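Local coordinates for protein Non-reducing end alpha-L-arabinofuranosidase BoGH43B (Bacteroides ovatus, PDB 5JOZ) that removes terminal non-reducing alpha-L-arabinofuranosyl residues from xyloglucan side chains, turning S units into X units during xyloglucan breakdown in the periplasm, at residues 31-43 against 52-65. Numbering follows the deposited sequence.
Sequences STFEYFPGLPVYH and LIGHALSRPENNPL
Strands 40-43 and 52-55 run antiparallel at 153°, their axes 4.4 Å apart, as the outer hairpin of the first four-stranded blade in the family 43 beta-propeller. A classic beta bulge puts Ile53 and Gly54 both opposite Val41: Val41 N gives a nearly straight bond to Gly54 O (2.8 Å), while Val41 O takes Ile53 N. Ala56 N bonds Leu39 O where both chains turn a corner, and Gly38 and Leu57 then exchange two backbone bonds. His55 is gripped between two prolines. Pro37, which follows a cis peptide bond, sets CG squarely over the His55 imidazole (3.5 Å to the ring centroid), and Pro40 CB meets His55 CD2 at 3.6 Å. Replacing the imidazole by an alanine here is likely to leave a gap between these prolines and Pro37 CG without its CH-pi partner. Leu52 CD1 reaches both Pro40 CB and one face of the Tyr42 ring, off toward its rim; the Tyr42 hydroxyl bonds Asn14. Val41, on the other face of the sheet, meets with CG1 the CG1 of Ile53 in the bulge. With CG anti to the backbone N (chi1 -176°), Phe36 swings its ring into the curve of 57-63, where CZ lies 3.4 Å from Ser58 O and Arg59 O approaches the ring edge. Leu65 CD1 and CD2 rest against the carbonyl oxygens of Glu34 and Phe33, in the turn that carries the Phe33 side chain to within about 4 Å of that of Asp16, the inferred catalytic base. One water ties the two loops together, donating to Phe33 O and Tyr35 O and accepting from Thr32 OG1 and from Asn63 ND2, 3.1 Å from the water.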
loop_
_atom_site.group_PDB
_atom_site.type_symbol
_atom_site.label_atom_id
_atom_site.label_comp_id
_atom_site.label_asym_id
_atom_site.label_seq_id
_atom_site.Cartn_x
_atom_site.Cartn_y
_atom_site.Cartn_z
ATOM N N SER A 31 4.049 -0.013 -2.659
ATOM C CA SER A 31 3.192 -0.383 -3.781
ATOM C C SER A 31 1.677 -0.230 -3.498
ATOM O O SER A 31 1.202 -0.417 -2.372
ATOM C CB SER A 31 3.523 -1.805 -4.256
ATOM O OG SER A 31 3.462 -2.752 -3.206
ATOM N N THR A 32 0.935 0.096 -4.547
ATOM C CA THR A 32 -0.483 0.459 -4.452
ATOM C C THR A 32 -1.458 -0.344 -5.323
ATOM O O THR A 32 -2.657 -0.329 -5.060
ATOM C CB THR A 32 -0.660 1.953 -4.779
ATOM O OG1 THR A 32 0.206 2.324 -5.866
ATOM C CG2 THR A 32 -0.284 2.778 -3.607
ATOM N N PHE A 33 -0.973 -1.031 -6.354
ATOM C CA PHE A 33 -1.821 -1.893 -7.180
ATOM C C PHE A 33 -2.944 -1.069 -7.852
ATOM O O PHE A 33 -2.637 -0.074 -8.525
ATOM C CB PHE A 33 -2.254 -3.113 -6.350
ATOM C CG PHE A 33 -1.080 -3.917 -5.877
ATOM C CD1 PHE A 33 -0.476 -4.837 -6.721
ATOM C CD2 PHE A 33 -0.498 -3.670 -4.652
ATOM C CE1 PHE A 33 0.658 -5.537 -6.325
ATOM C CE2 PHE A 33 0.633 -4.365 -4.250
ATOM C CZ PHE A 33 1.211 -5.301 -5.086
ATOM N N GLU A 34 -4.211 -1.407 -7.650
ATOM C CA GLU A 34 -5.300 -0.695 -8.346
ATOM C C GLU A 34 -5.667 0.666 -7.730
ATOM O O GLU A 34 -6.579 1.327 -8.244
ATOM C CB GLU A 34 -6.572 -1.566 -8.442
ATOM C CG GLU A 34 -7.438 -1.615 -7.180
ATOM C CD GLU A 34 -7.063 -2.714 -6.203
ATOM O OE1 GLU A 34 -5.902 -3.206 -6.251
ATOM O OE2 GLU A 34 -7.944 -3.096 -5.388
ATOM N N TYR A 35 -5.000 1.072 -6.639
ATOM C CA TYR A 35 -5.415 2.270 -5.891
ATOM C C TYR A 35 -4.758 3.551 -6.369
ATOM O O TYR A 35 -3.572 3.545 -6.710
ATOM C CB TYR A 35 -5.178 2.076 -4.398
ATOM C CG TYR A 35 -6.102 1.041 -3.803
ATOM C CD1 TYR A 35 -7.463 1.309 -3.620
ATOM C CD2 TYR A 35 -5.624 -0.206 -3.422
ATOM C CE1 TYR A 35 -8.321 0.359 -3.072
ATOM C CE2 TYR A 35 -6.467 -1.157 -2.861
ATOM C CZ TYR A 35 -7.818 -0.875 -2.699
ATOM O OH TYR A 35 -8.640 -1.839 -2.162
ATOM N N PHE A 36 -5.542 4.642 -6.386
ATOM C CA PHE A 36 -5.104 5.960 -6.875
ATOM C C PHE A 36 -5.326 7.000 -5.783
ATOM O O PHE A 36 -6.337 6.937 -5.094
ATOM C CB PHE A 36 -5.907 6.361 -8.118
ATOM C CG PHE A 36 -5.460 7.652 -8.753
ATOM C CD1 PHE A 36 -4.465 7.657 -9.721
ATOM C CD2 PHE A 36 -6.045 8.864 -8.400
ATOM C CE1 PHE A 36 -4.057 8.846 -10.308
ATOM C CE2 PHE A 36 -5.646 10.060 -8.990
ATOM C CZ PHE A 36 -4.651 10.051 -9.946
ATOM N N PRO A 37 -4.418 7.946 -5.586
ATOM C CA PRO A 37 -3.111 8.021 -6.230
ATOM C C PRO A 37 -2.147 6.861 -5.866
ATOM O O PRO A 37 -2.313 6.171 -4.849
ATOM C CB PRO A 37 -2.586 9.383 -5.784
ATOM C CG PRO A 37 -3.307 9.704 -4.521
ATOM C CD PRO A 37 -4.650 9.056 -4.645
ATOM N N GLY A 38 -1.188 6.626 -6.745
ATOM C CA GLY A 38 -0.309 5.463 -6.641
ATOM C C GLY A 38 1.002 5.851 -6.013
ATOM O O GLY A 38 1.403 7.019 -6.090
ATOM N N LEU A 39 1.655 4.865 -5.391
ATOM C CA LEU A 39 2.994 5.005 -4.813
ATOM C C LEU A 39 3.131 6.173 -3.845
ATOM O O LEU A 39 3.765 7.180 -4.169
ATOM C CB LEU A 39 4.026 5.119 -5.950
ATOM C CG LEU A 39 3.874 4.081 -7.070
ATOM C CD1 LEU A 39 4.999 4.194 -8.104
ATOM C CD2 LEU A 39 3.791 2.686 -6.472
ATOM N N PRO A 40 2.536 6.051 -2.646
ATOM C CA PRO A 40 2.681 7.120 -1.673
ATOM C C PRO A 40 4.132 7.335 -1.261
ATOM O O PRO A 40 4.903 6.374 -1.170
ATOM C CB PRO A 40 1.833 6.631 -0.493
ATOM C CG PRO A 40 1.811 5.164 -0.634
ATOM C CD PRO A 40 1.711 4.956 -2.110
ATOM N N VAL A 41 4.484 8.597 -1.042
ATOM C CA VAL A 41 5.810 9.005 -0.600
ATOM C C VAL A 41 5.710 9.437 0.855
ATOM O O VAL A 41 5.090 10.454 1.147
ATOM C CB VAL A 41 6.326 10.223 -1.394
ATOM C CG1 VAL A 41 7.689 10.663 -0.869
ATOM C CG2 VAL A 41 6.387 9.918 -2.878
ATOM N N TYR A 42 6.348 8.680 1.749
ATOM C CA TYR A 42 6.443 9.029 3.166
ATOM C C TYR A 42 7.797 9.705 3.460
ATOM O O TYR A 42 8.781 9.433 2.788
ATOM C CB TYR A 42 6.289 7.775 4.032
ATOM C CG TYR A 42 5.000 7.000 3.811
ATOM C CD1 TYR A 42 3.828 7.307 4.530
ATOM C CD2 TYR A 42 4.951 5.954 2.895
ATOM C CE1 TYR A 42 2.657 6.581 4.334
ATOM C CE2 TYR A 42 3.784 5.228 2.685
ATOM C CZ TYR A 42 2.637 5.539 3.405
ATOM O OH TYR A 42 1.482 4.809 3.169
ATOM N N HIS A 43 7.824 10.564 4.479
ATOM C CA HIS A 43 8.998 11.338 4.862
ATOM C C HIS A 43 9.305 11.078 6.338
ATOM O O HIS A 43 8.395 11.034 7.147
ATOM C CB HIS A 43 8.721 12.818 4.612
ATOM C CG HIS A 43 9.820 13.741 5.040
ATOM N ND1 HIS A 43 9.579 15.038 5.437
ATOM C CD2 HIS A 43 11.159 13.567 5.119
ATOM C CE1 HIS A 43 10.718 15.618 5.758
ATOM N NE2 HIS A 43 11.694 14.750 5.570
ATOM N N LEU A 52 3.032 11.127 5.556
ATOM C CA LEU A 52 2.684 11.060 4.141
ATOM C C LEU A 52 2.784 12.471 3.585
ATOM O O LEU A 52 2.205 13.393 4.160
ATOM C CB LEU A 52 1.263 10.516 3.991
ATOM C CG LEU A 52 0.670 10.323 2.600
ATOM C CD1 LEU A 52 1.499 9.343 1.779
ATOM C CD2 LEU A 52 -0.766 9.848 2.733
ATOM N N ILE A 53 3.542 12.650 2.499
ATOM C CA ILE A 53 3.724 13.983 1.878
ATOM C C ILE A 53 3.241 14.114 0.429
ATOM O O ILE A 53 3.089 15.228 -0.074
ATOM C CB ILE A 53 5.198 14.469 1.953
ATOM C CG1 ILE A 53 6.159 13.522 1.217
ATOM C CG2 ILE A 53 5.638 14.647 3.407
ATOM C CD1 ILE A 53 7.446 14.211 0.819
ATOM N N GLY A 54 3.017 12.993 -0.248
ATOM C CA GLY A 54 2.554 13.028 -1.626
ATOM C C GLY A 54 2.455 11.624 -2.168
ATOM O O GLY A 54 2.548 10.648 -1.415
ATOM N N HIS A 55 2.249 11.529 -3.475
ATOM C CA HIS A 55 2.260 10.257 -4.182
ATOM C C HIS A 55 3.060 10.450 -5.461
ATOM O O HIS A 55 2.987 11.508 -6.087
ATOM C CB HIS A 55 0.825 9.817 -4.489
ATOM C CG HIS A 55 -0.021 9.634 -3.268
ATOM N ND1 HIS A 55 -0.534 10.697 -2.557
ATOM C CD2 HIS A 55 -0.432 8.518 -2.622
ATOM C CE1 HIS A 55 -1.208 10.242 -1.516
ATOM N NE2 HIS A 55 -1.170 8.924 -1.539
ATOM N N ALA A 56 3.834 9.444 -5.849
ATOM C CA ALA A 56 4.614 9.532 -7.083
ATOM C C ALA A 56 3.690 9.638 -8.286
ATOM O O ALA A 56 3.998 10.342 -9.241
ATOM C CB ALA A 56 5.531 8.341 -7.238
ATOM N N LEU A 57 2.553 8.946 -8.218
ATOM C CA LEU A 57 1.608 8.874 -9.324
ATOM C C LEU A 57 0.251 9.497 -8.924
ATOM O O LEU A 57 -0.752 8.798 -8.697
ATOM C CB LEU A 57 1.490 7.414 -9.800
ATOM C CG LEU A 57 2.789 6.586 -9.940
ATOM C CD1 LEU A 57 2.439 5.184 -10.395
ATOM C CD2 LEU A 57 3.810 7.214 -10.901
ATOM N N SER A 58 0.255 10.830 -8.865
ATOM C CA SER A 58 -0.907 11.651 -8.481
ATOM C C SER A 58 -1.812 12.097 -9.651
ATOM O O SER A 58 -2.773 12.844 -9.420
ATOM C CB SER A 58 -0.434 12.911 -7.731
ATOM O OG SER A 58 0.351 12.600 -6.585
ATOM N N ARG A 59 -1.517 11.667 -10.883
ATOM C CA ARG A 59 -2.306 12.071 -12.055
ATOM C C ARG A 59 -2.651 10.855 -12.915
ATOM O O ARG A 59 -1.930 9.866 -12.893
ATOM C CB ARG A 59 -1.531 13.118 -12.877
ATOM C CG ARG A 59 -1.269 14.421 -12.116
ATOM C CD ARG A 59 -0.665 15.527 -12.980
ATOM N NE ARG A 59 0.458 15.077 -13.817
ATOM C CZ ARG A 59 1.708 14.867 -13.400
ATOM N NH1 ARG A 59 2.053 15.031 -12.120
ATOM N NH2 ARG A 59 2.635 14.472 -14.270
ATOM N N PRO A 60 -3.751 10.924 -13.686
ATOM C CA PRO A 60 -4.105 9.783 -14.551
ATOM C C PRO A 60 -3.088 9.448 -15.677
ATOM O O PRO A 60 -3.016 8.297 -16.110
ATOM C CB PRO A 60 -5.469 10.187 -15.141
ATOM C CG PRO A 60 -5.577 11.668 -14.964
ATOM C CD PRO A 60 -4.731 12.030 -13.779
ATOM N N GLU A 61 -2.320 10.423 -16.149
ATOM C CA GLU A 61 -1.342 10.140 -17.219
ATOM C C GLU A 61 -0.113 9.359 -16.727
ATOM O O GLU A 61 0.474 8.615 -17.504
ATOM C CB GLU A 61 -0.944 11.399 -18.009
ATOM C CG GLU A 61 -0.301 12.528 -17.214
ATOM C CD GLU A 61 -1.226 13.708 -16.936
ATOM O OE1 GLU A 61 -2.427 13.489 -16.625
ATOM O OE2 GLU A 61 -0.731 14.860 -17.014
ATOM N N ASN A 62 0.255 9.510 -15.449
ATOM C CA ASN A 62 1.317 8.675 -14.839
ATOM C C ASN A 62 0.833 7.477 -13.988
ATOM O O ASN A 62 1.666 6.732 -13.484
ATOM C CB ASN A 62 2.397 9.517 -14.108
ATOM C CG ASN A 62 1.869 10.319 -12.928
ATOM O OD1 ASN A 62 0.812 10.039 -12.375
ATOM N ND2 ASN A 62 2.628 11.341 -12.537
ATOM N N ASN A 63 -0.482 7.287 -13.835
ATOM C CA ASN A 63 -1.027 6.018 -13.311
ATOM C C ASN A 63 -2.252 5.590 -14.135
ATOM O O ASN A 63 -3.392 5.722 -13.681
ATOM C CB ASN A 63 -1.367 6.117 -11.797
ATOM C CG ASN A 63 -1.346 4.752 -11.064
ATOM O OD1 ASN A 63 -1.084 3.698 -11.649
ATOM N ND2 ASN A 63 -1.628 4.782 -9.764
ATOM N N PRO A 64 -2.020 5.083 -15.362
ATOM C CA PRO A 64 -3.121 4.492 -16.145
ATOM C C PRO A 64 -3.577 3.165 -15.539
ATOM O O PRO A 64 -2.803 2.207 -15.516
ATOM C CB PRO A 64 -2.500 4.277 -17.537
ATOM C CG PRO A 64 -1.027 4.237 -17.313
ATOM C CD PRO A 64 -0.748 5.098 -16.112
ATOM N N LEU A 65 -4.812 3.123 -15.041
ATOM C CA LEU A 65 -5.304 1.972 -14.273
ATOM C C LEU A 65 -6.561 1.286 -14.790
ATOM O O LEU A 65 -6.901 0.203 -14.299
ATOM C CB LEU A 65 -5.527 2.387 -12.816
ATOM C CG LEU A 65 -4.256 2.603 -11.982
ATOM C CD1 LEU A 65 -4.616 3.207 -10.641
ATOM C CD2 LEU A 65 -3.503 1.296 -11.782
HETATM O O HOH W 1 -1.661 2.230 -8.061
#